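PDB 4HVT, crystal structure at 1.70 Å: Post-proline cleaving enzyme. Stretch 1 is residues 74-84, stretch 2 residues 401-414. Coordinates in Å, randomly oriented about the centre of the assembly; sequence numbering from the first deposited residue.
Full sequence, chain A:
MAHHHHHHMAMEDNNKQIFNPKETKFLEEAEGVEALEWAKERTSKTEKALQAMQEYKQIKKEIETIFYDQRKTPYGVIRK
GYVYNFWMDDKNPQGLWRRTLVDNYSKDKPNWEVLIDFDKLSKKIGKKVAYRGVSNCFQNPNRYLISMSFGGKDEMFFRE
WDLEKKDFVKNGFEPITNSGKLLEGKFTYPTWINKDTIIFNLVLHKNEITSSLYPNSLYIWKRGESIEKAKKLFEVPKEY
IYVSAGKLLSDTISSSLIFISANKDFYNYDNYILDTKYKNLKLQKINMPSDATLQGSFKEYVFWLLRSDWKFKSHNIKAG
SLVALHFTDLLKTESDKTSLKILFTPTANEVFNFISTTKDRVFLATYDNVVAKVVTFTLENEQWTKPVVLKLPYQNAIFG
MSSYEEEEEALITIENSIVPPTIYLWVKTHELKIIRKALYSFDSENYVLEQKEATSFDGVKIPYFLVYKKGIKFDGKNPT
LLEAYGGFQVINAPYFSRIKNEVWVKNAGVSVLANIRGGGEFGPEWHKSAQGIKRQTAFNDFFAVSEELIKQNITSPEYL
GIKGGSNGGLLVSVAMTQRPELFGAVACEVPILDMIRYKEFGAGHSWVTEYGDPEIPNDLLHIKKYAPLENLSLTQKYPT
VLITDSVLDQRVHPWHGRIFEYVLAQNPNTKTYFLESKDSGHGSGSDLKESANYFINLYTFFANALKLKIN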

ATOM      1  N   PRO A  74     -10.208   1.963  17.129  1.00 14.35           N
ATOM      2  CA  PRO A  74      -9.166   3.007  17.007  1.00 14.10           C
ATOM      3  C   PRO A  74      -7.751   2.424  17.143  1.00 14.40           C
ATOM      4  O   PRO A  74      -7.213   2.333  18.218  1.00 15.22           O
ATOM      5  CB  PRO A  74      -9.502   3.940  18.177  1.00 14.59           C
ATOM      6  CG  PRO A  74     -10.036   3.021  19.231  1.00 14.72           C
ATOM      7  CD  PRO A  74     -10.779   1.945  18.487  1.00 14.50           C
ATOM      8  N   TYR A  75      -7.177   1.969  16.051  1.00 13.71           N
ATOM      9  CA  TYR A  75      -5.869   1.353  16.060  1.00 13.86           C
ATOM     10  C   TYR A  75      -4.832   2.405  16.423  1.00 14.53           C
ATOM     11  O   TYR A  75      -5.000   3.613  16.167  1.00 16.01           O
ATOM     12  CB  TYR A  75      -5.576   0.720  14.690  1.00 13.72           C
ATOM     13  CG  TYR A  75      -6.541  -0.380  14.356  1.00 14.47           C
ATOM     14  CD1 TYR A  75      -6.428  -1.619  14.967  1.00 14.30           C
ATOM     15  CD2 TYR A  75      -7.600  -0.186  13.467  1.00 14.89           C
ATOM     16  CE1 TYR A  75      -7.305  -2.621  14.716  1.00 14.38           C
ATOM     17  CE2 TYR A  75      -8.498  -1.212  13.207  1.00 16.14           C
ATOM     18  CZ  TYR A  75      -8.342  -2.422  13.851  1.00 15.83           C
ATOM     19  OH  TYR A  75      -9.233  -3.430  13.617  1.00 16.85           O
ATOM     20  N   GLY A  76      -3.759   1.982  17.029  1.00 15.08           N
ATOM     21  CA  GLY A  76      -2.724   2.961  17.387  1.00 15.94           C
ATOM     22  C   GLY A  76      -1.317   2.475  17.577  1.00 14.89           C
ATOM     23  O   GLY A  76      -1.013   1.354  17.264  1.00 14.24           O
ATOM     24  N   VAL A  77      -0.492   3.370  18.118  1.00 14.84           N
ATOM     25  CA  VAL A  77       0.932   3.134  18.395  1.00 14.44           C
ATOM     26  C   VAL A  77       1.251   3.787  19.760  1.00 14.53           C
ATOM     27  O   VAL A  77       0.799   4.907  20.066  1.00 14.26           O
ATOM     28  CB  VAL A  77       1.829   3.685  17.261  1.00 14.95           C
ATOM     29  CG1 VAL A  77       1.714   5.150  17.139  1.00 15.12           C
ATOM     30  CG2 VAL A  77       3.264   3.352  17.518  1.00 15.57           C
ATOM     31  N   ILE A  78       2.027   3.085  20.595  1.00 14.60           N
ATOM     32  CA  ILE A  78       2.450   3.563  21.884  1.00 15.36           C
ATOM     33  C   ILE A  78       3.777   4.331  21.795  1.00 16.16           C
ATOM     34  O   ILE A  78       4.782   3.808  21.282  1.00 15.23           O
ATOM     35  CB  ILE A  78       2.681   2.402  22.851  1.00 15.06           C
ATOM     36  CG1 ILE A  78       1.305   1.701  23.129  1.00 15.59           C
ATOM     37  CG2 ILE A  78       3.360   2.884  24.139  1.00 15.87           C
ATOM     38  CD1 ILE A  78       1.346   0.388  23.903  1.00 16.06           C
ATOM     39  N   ARG A  79       3.749   5.546  22.318  1.00 17.15           N
ATOM     40  CA  ARG A  79       4.939   6.327  22.623  1.00 18.50           C
ATOM     41  C   ARG A  79       4.820   7.018  23.977  1.00 18.43           C
ATOM     42  O   ARG A  79       3.840   7.720  24.262  1.00 18.16           O
ATOM     43  CB  ARG A  79       5.215   7.386  21.528  1.00 20.96           C
ATOM     44  CG  ARG A  79       5.613   6.860  20.162  1.00 21.82           C
ATOM     45  CD  ARG A  79       6.221   7.958  19.299  1.00 24.41           C
ATOM     46  NE  ARG A  79       5.248   9.011  19.047  1.00 23.71           N
ATOM     47  CZ  ARG A  79       4.246   8.891  18.168  1.00 24.11           C
ATOM     48  NH1 ARG A  79       4.063   7.783  17.472  1.00 23.97           N
ATOM     49  NH2 ARG A  79       3.402   9.884  17.996  1.00 24.50           N
ATOM     50  N   LYS A  80       5.813   6.772  24.831  1.00 17.97           N
ATOM     51  CA  LYS A  80       5.988   7.436  26.124  1.00 19.22           C
ATOM     52  C   LYS A  80       4.690   7.522  26.929  1.00 18.90           C
ATOM     53  O   LYS A  80       4.277   8.581  27.374  1.00 19.61           O
ATOM     54  CB  LYS A  80       6.662   8.795  25.960  1.00 20.45           C
ATOM     55  CG  LYS A  80       8.041   8.689  25.296  1.00 21.76           C
ATOM     56  CD  LYS A  80       8.754  10.022  25.256  1.00 22.90           C
ATOM     57  CE  LYS A  80      10.112   9.930  24.542  1.00 23.15           C
ATOM     58  NZ  LYS A  80       9.998   9.371  23.173  1.00 22.39           N
ATOM     59  N   GLY A  81       4.042   6.366  27.049  1.00 18.78           N
ATOM     60  CA  GLY A  81       2.871   6.197  27.945  1.00 18.71           C
ATOM     61  C   GLY A  81       1.530   6.556  27.333  1.00 18.03           C
ATOM     62  O   GLY A  81       0.497   6.548  28.023  1.00 18.37           O
ATOM     63  N   TYR A  82       1.538   6.929  26.056  1.00 16.84           N
ATOM     64  CA  TYR A  82       0.313   7.291  25.329  1.00 16.14           C
ATOM     65  C   TYR A  82       0.161   6.431  24.099  1.00 15.12           C
ATOM     66  O   TYR A  82       1.145   6.050  23.467  1.00 15.40           O
ATOM     67  CB  TYR A  82       0.380   8.768  24.864  1.00 16.39           C
ATOM     68  CG  TYR A  82       0.196   9.768  25.929  1.00 17.00           C
ATOM     69  CD1 TYR A  82       1.259  10.153  26.709  1.00 17.57           C
ATOM     70  CD2 TYR A  82      -1.038  10.353  26.170  1.00 17.95           C
ATOM     71  CE1 TYR A  82       1.110  11.073  27.718  1.00 18.49           C
ATOM     72  CE2 TYR A  82      -1.195  11.297  27.177  1.00 18.96           C
ATOM     73  CZ  TYR A  82      -0.112  11.644  27.942  1.00 19.28           C
ATOM     74  OH  TYR A  82      -0.251  12.570  28.958  1.00 20.92           O
ATOM     75  N   VAL A  83      -1.086   6.204  23.694  1.00 14.33           N
ATOM     76  CA  VAL A  83      -1.419   5.641  22.424  1.00 13.29           C
ATOM     77  C   VAL A  83      -1.901   6.745  21.535  1.00 13.25           C
ATOM     78  O   VAL A  83      -2.768   7.545  21.918  1.00 13.33           O
ATOM     79  CB  VAL A  83      -2.581   4.606  22.518  1.00 13.25           C
ATOM     80  CG1 VAL A  83      -2.932   4.087  21.149  1.00 13.09           C
ATOM     81  CG2 VAL A  83      -2.156   3.498  23.481  1.00 13.60           C
ATOM     82  N   TYR A  84      -1.279   6.796  20.369  1.00 12.65           N
ATOM     83  CA  TYR A  84      -1.600   7.745  19.278  1.00 13.04           C
ATOM     84  C   TYR A  84      -2.495   7.077  18.242  1.00 12.91           C
ATOM     85  O   TYR A  84      -2.299   5.930  17.888  1.00 13.68           O
ATOM     86  CB  TYR A  84      -0.312   8.294  18.653  1.00 12.89           C
ATOM     87  CG  TYR A  84       0.470   9.162  19.581  1.00 13.67           C
ATOM     88  CD1 TYR A  84       1.195   8.622  20.625  1.00 13.93           C
ATOM     89  CD2 TYR A  84       0.449  10.581  19.449  1.00 14.59           C
ATOM     90  CE1 TYR A  84       1.875   9.437  21.520  1.00 14.78           C
ATOM     91  CE2 TYR A  84       1.115  11.397  20.358  1.00 15.25           C
ATOM     92  CZ  TYR A  84       1.827  10.823  21.394  1.00 15.90           C
ATOM     93  OH  TYR A  84       2.496  11.622  22.319  1.00 17.74           O
TER
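Stretch 2 (401-414) MSSYEEEEEALITI

Two hairpin-like segments, more than 300 residues apart in sequence, meet side to side and bury about 650 Å² between them. In stretch 1, strands 77-79 and 82-84 are joined by a type I' turn from Arg79 to Tyr82; Val77 and Tyr84 pair through their backbones, as do Arg79 and Tyr82. Stretch 2 enters as a strand at Met401 and Ser402, bulges through a loop containing a type I turn from Tyr404 to Glu407, and returns as strand 410-414, with Ser402 and Leu411 paired. The returning strand runs antiparallel to strand 77-79, at 174° between directions and 6.3 Å at closest approach. No direct backbone-to-backbone hydrogen bond joins the stretches, so side chains and water fill the gap.

The chief bump of stretch 1 is Ile78, which gives up more area to the partner than any of its neighbors. Its CB points sideways, but the m,t rotamer brings the tip nearer: CD1 of Ile78 lies 3.8 Å from CG of Leu411. Leu411 answers by pointing toward stretch 1, its CD1 lying 3.6 Å from O of Gly76 and 4.2 Å from CG1 of Val83. The absent side chain at Gly76 matters within its own hairpin, since an ideal CB there would come within 2.5 Å of CG1 of Val83.

Where the strands stand apart, water 2 fills the space, accepting from N of Ile78 at 2.8 Å and hydrogen-bonded to OG of Ser402 at 3.0 Å. That small serine side chain also fits close to the backbone, its OG 3.5 Å from CA of Val77.

CE2 of Tyr404 packs 3.4 Å from CG2 of Val77, while O of Ile78 approaches the ring at its edge. The ring's far end remains polar: NH1 of Arg79 donates to OH of Tyr404 at 2.9 Å.

At the hairpin tip, shape gives way to charge. Glu407, folded by its m,m rotamer, accepts from the backbone at the turn, N of Lys80 to OE2 of Glu407 at 2.8 Å and nearly straight at 171°. Water 5 extends this grip, accepting from N of Gly81 and donating to OE1 of Glu407, both at 2.7 Å. Lys80 reaches across to Glu406 in a weakly hydrogen-bonded salt bridge, NZ of Lys80 to OE2 of Glu406 at 3.2 Å. The rule is apolar interlock with polar and water-filled seams along the strand, and a carboxylate clasp at the turn.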

ATOM      1  N   MET A 401       1.621  -5.292  13.653  1.00  9.88           N
ATOM      2  CA  MET A 401       2.029  -4.649  14.911  1.00 10.18           C
ATOM      3  C   MET A 401       2.665  -3.279  14.676  1.00 10.06           C
ATOM      4  O   MET A 401       3.103  -2.994  13.586  1.00 10.42           O
ATOM      5  CB  MET A 401       2.967  -5.540  15.727  1.00 10.63           C
ATOM      6  CG  MET A 401       4.383  -5.688  15.158  1.00 10.46           C
ATOM      7  SD  MET A 401       5.379  -6.853  16.123  1.00 11.29           S
ATOM      8  CE  MET A 401       5.841  -6.001  17.540  1.00 11.10           C
ATOM      9  N   SER A 402       2.680  -2.491  15.755  1.00 10.98           N
ATOM     10  CA  SER A 402       3.414  -1.211  15.798  1.00 11.22           C
ATOM     11  C   SER A 402       4.351  -1.290  16.999  1.00 11.13           C
ATOM     12  O   SER A 402       3.973  -1.772  18.060  1.00 11.63           O
ATOM     13  CB  SER A 402       2.474  -0.017  15.952  1.00 11.75           C
ATOM     14  OG  SER A 402       1.656  -0.038  17.099  1.00 14.10           O
ATOM     15  N   SER A 403       5.596  -0.848  16.813  1.00 10.70           N
ATOM     16  CA  SER A 403       6.569  -0.888  17.918  1.00 10.81           C
ATOM     17  C   SER A 403       7.760  -0.039  17.554  1.00 11.12           C
ATOM     18  O   SER A 403       7.944   0.314  16.373  1.00 11.50           O
ATOM     19  CB  SER A 403       7.043  -2.303  18.240  1.00 10.82           C
ATOM     20  OG  SER A 403       7.903  -2.810  17.207  1.00 11.01           O
ATOM     21  N   TYR A 404       8.526   0.261  18.582  1.00 11.43           N
ATOM     22  CA  TYR A 404       9.810   1.005  18.445  1.00 12.09           C
ATOM     23  C   TYR A 404      10.823   0.434  19.399  1.00 11.43           C
ATOM     24  O   TYR A 404      10.509   0.001  20.514  1.00 11.00           O
ATOM     25  CB  TYR A 404       9.658   2.465  18.845  1.00 13.81           C
ATOM     26  CG  TYR A 404       8.636   3.289  18.140  1.00 16.07           C
ATOM     27  CD1 TYR A 404       8.918   3.930  16.977  1.00 18.06           C
ATOM     28  CD2 TYR A 404       7.405   3.491  18.727  1.00 18.35           C
ATOM     29  CE1 TYR A 404       7.981   4.743  16.350  1.00 20.17           C
ATOM     30  CE2 TYR A 404       6.455   4.282  18.119  1.00 20.53           C
ATOM     31  CZ  TYR A 404       6.744   4.904  16.949  1.00 21.21           C
ATOM     32  OH  TYR A 404       5.798   5.705  16.336  1.00 26.73           O
ATOM     33  N   GLU A 405      12.074   0.426  18.990  1.00 10.83           N
ATOM     34  CA  GLU A 405      13.120  -0.053  19.892  1.00 11.24           C
ATOM     35  C   GLU A 405      13.182   0.823  21.150  1.00 12.16           C
ATOM     36  O   GLU A 405      13.691   0.379  22.160  1.00 12.99           O
ATOM     37  CB  GLU A 405      14.488  -0.079  19.159  1.00 10.98           C
ATOM     38  CG  GLU A 405      15.573  -0.803  19.914  1.00 11.00           C
ATOM     39  CD  GLU A 405      16.817  -1.111  19.090  1.00 10.89           C
ATOM     40  OE1 GLU A 405      16.800  -0.915  17.848  1.00 10.69           O
ATOM     41  OE2 GLU A 405      17.807  -1.509  19.746  1.00 11.21           O
ATOM     42  N   GLU A 406      12.710   2.055  21.091  1.00 12.97           N
ATOM     43  CA  GLU A 406      12.727   2.920  22.277  1.00 14.62           C
ATOM     44  C   GLU A 406      11.754   2.390  23.361  1.00 14.48           C
ATOM     45  O   GLU A 406      11.944   2.646  24.541  1.00 16.08           O
ATOM     46  CB  GLU A 406      12.381   4.356  21.956  1.00 16.37           C
ATOM     47  CG  GLU A 406      12.546   5.219  23.205  1.00 19.28           C
ATOM     48  CD  GLU A 406      12.614   6.691  22.951  1.00 21.77           C
ATOM     49  OE1 GLU A 406      12.806   7.093  21.790  1.00 24.01           O
ATOM     50  OE2 GLU A 406      12.469   7.427  23.947  1.00 24.79           O
ATOM     51  N   GLU A 407      10.730   1.660  22.959  1.00 14.11           N
ATOM     52  CA  GLU A 407       9.634   1.257  23.833  1.00 14.63           C
ATOM     53  C   GLU A 407       9.709  -0.248  24.165  1.00 14.03           C
ATOM     54  O   GLU A 407       9.879  -1.104  23.279  1.00 12.88           O
ATOM     55  CB  GLU A 407       8.288   1.558  23.131  1.00 15.10           C
ATOM     56  CG  GLU A 407       8.018   3.032  22.909  1.00 16.30           C
ATOM     57  CD  GLU A 407       7.729   3.800  24.188  1.00 16.91           C
ATOM     58  OE1 GLU A 407       7.325   3.198  25.216  1.00 19.22           O
ATOM     59  OE2 GLU A 407       7.905   5.026  24.157  1.00 18.80           O
ATOM     60  N   GLU A 408       9.526  -0.591  25.444  1.00 15.71           N
ATOM     61  CA  GLU A 408       9.350  -1.989  25.855  1.00 16.15           C
ATOM     62  C   GLU A 408       8.008  -2.606  25.395  1.00 15.79           C
ATOM     63  O   GLU A 408       7.986  -3.764  25.099  1.00 15.74           O
ATOM     64  CB  GLU A 408       9.417  -2.107  27.388  1.00 19.06           C
ATOM     65  CG  GLU A 408      10.846  -1.836  27.848  1.00 21.54           C
ATOM     66  CD  GLU A 408      11.028  -1.748  29.333  1.00 26.77           C
ATOM     67  OE1 GLU A 408      10.075  -1.341  30.032  1.00 29.06           O
ATOM     68  OE2 GLU A 408      12.154  -2.072  29.790  1.00 32.56           O
ATOM     69  N   GLU A 409       6.944  -1.812  25.377  1.00 14.84           N
ATOM     70  CA  GLU A 409       5.606  -2.264  25.023  1.00 14.88           C
ATOM     71  C   GLU A 409       5.269  -1.952  23.567  1.00 13.38           C
ATOM     72  O   GLU A 409       5.809  -1.051  22.949  1.00 12.33           O
ATOM     73  CB  GLU A 409       4.556  -1.641  25.935  1.00 16.24           C
ATOM     74  CG  GLU A 409       4.733  -2.071  27.382  1.00 18.32           C
ATOM     75  CD  GLU A 409       3.618  -1.554  28.321  1.00 21.67           C
ATOM     76  OE1 GLU A 409       2.981  -0.506  28.073  1.00 24.68           O
ATOM     77  OE2 GLU A 409       3.408  -2.205  29.352  1.00 26.34           O
ATOM     78  N   ALA A 410       4.321  -2.701  23.036  1.00 12.28           N
ATOM     79  CA  ALA A 410       3.956  -2.640  21.619  1.00 11.67           C
ATOM     80  C   ALA A 410       2.477  -3.049  21.492  1.00 11.59           C
ATOM     81  O   ALA A 410       1.946  -3.689  22.394  1.00 12.14           O
ATOM     82  CB  ALA A 410       4.824  -3.592  20.799  1.00 11.72           C
ATOM     83  N   LEU A 411       1.857  -2.673  20.397  1.00 10.82           N
ATOM     84  CA  LEU A 411       0.485  -3.089  20.075  1.00 10.72           C
ATOM     85  C   LEU A 411       0.470  -4.035  18.911  1.00 10.33           C
ATOM     86  O   LEU A 411       1.041  -3.736  17.836  1.00 10.33           O
ATOM     87  CB  LEU A 411      -0.437  -1.918  19.819  1.00 10.66           C
ATOM     88  CG  LEU A 411      -0.649  -1.006  21.045  1.00 10.88           C
ATOM     89  CD1 LEU A 411      -1.314   0.288  20.651  1.00 11.05           C
ATOM     90  CD2 LEU A 411      -1.449  -1.724  22.141  1.00 11.45           C
ATOM     91  N   ILE A 412      -0.184  -5.167  19.114  1.00 10.30           N
ATOM     92  CA  ILE A 412      -0.223  -6.271  18.146  1.00 10.22           C
ATOM     93  C   ILE A 412      -1.670  -6.387  17.680  1.00 10.25           C
ATOM     94  O   ILE A 412      -2.570  -6.279  18.516  1.00  9.88           O
ATOM     95  CB  ILE A 412       0.258  -7.599  18.807  1.00 10.84           C
ATOM     96  CG1 ILE A 412       1.823  -7.757  18.783  1.00 11.23           C
ATOM     97  CG2 ILE A 412      -0.277  -8.807  18.084  1.00 10.93           C
ATOM     98  CD1 ILE A 412       2.524  -6.644  19.396  1.00 11.56           C
ATOM     99  N   THR A 413      -1.885  -6.633  16.387  1.00  9.94           N
ATOM    100  CA  THR A 413      -3.204  -7.074  15.943  1.00 10.52           C
ATOM    101  C   THR A 413      -3.146  -8.514  15.449  1.00 10.61           C
ATOM    102  O   THR A 413      -2.162  -8.905  14.783  1.00 10.75           O
ATOM    103  CB  THR A 413      -3.815  -6.157  14.884  1.00 10.67           C
ATOM    104  OG1 THR A 413      -2.958  -6.066  13.723  1.00 10.60           O
ATOM    105  CG2 THR A 413      -4.010  -4.810  15.471  1.00 11.02           C
ATOM    106  N   ILE A 414      -4.203  -9.292  15.702  1.00 10.64           N
ATOM    107  CA  ILE A 414      -4.375 -10.609  15.087  1.00 10.63           C
ATOM    108  C   ILE A 414      -5.837 -10.655  14.619  1.00 11.17           C
ATOM    109  O   ILE A 414      -6.760 -10.181  15.332  1.00 11.82           O
ATOM    110  CB  ILE A 414      -4.062 -11.811  16.001  1.00 10.82           C
ATOM    111  CG1 ILE A 414      -2.741 -11.652  16.762  1.00 10.59           C
ATOM    112  CG2 ILE A 414      -3.989 -13.106  15.226  1.00 10.95           C
ATOM    113  CD1 ILE A 414      -2.469 -12.642  17.855  1.00 11.02           C
TER
HETATM  114  O   HOH W   1       5.402   1.010  20.719  1.00 13.25           O
HETATM  115  O   HOH W   2       2.745   0.446  19.830  1.00 14.20           O
HETATM  116  O   HOH W   3       9.238   6.587  22.436  1.00 27.43           O
HETATM  117  O   HOH W   4      12.473   9.688  21.796  1.00 33.74           O
HETATM  118  O   HOH W   5       5.462   4.036  27.000  1.00 23.55           O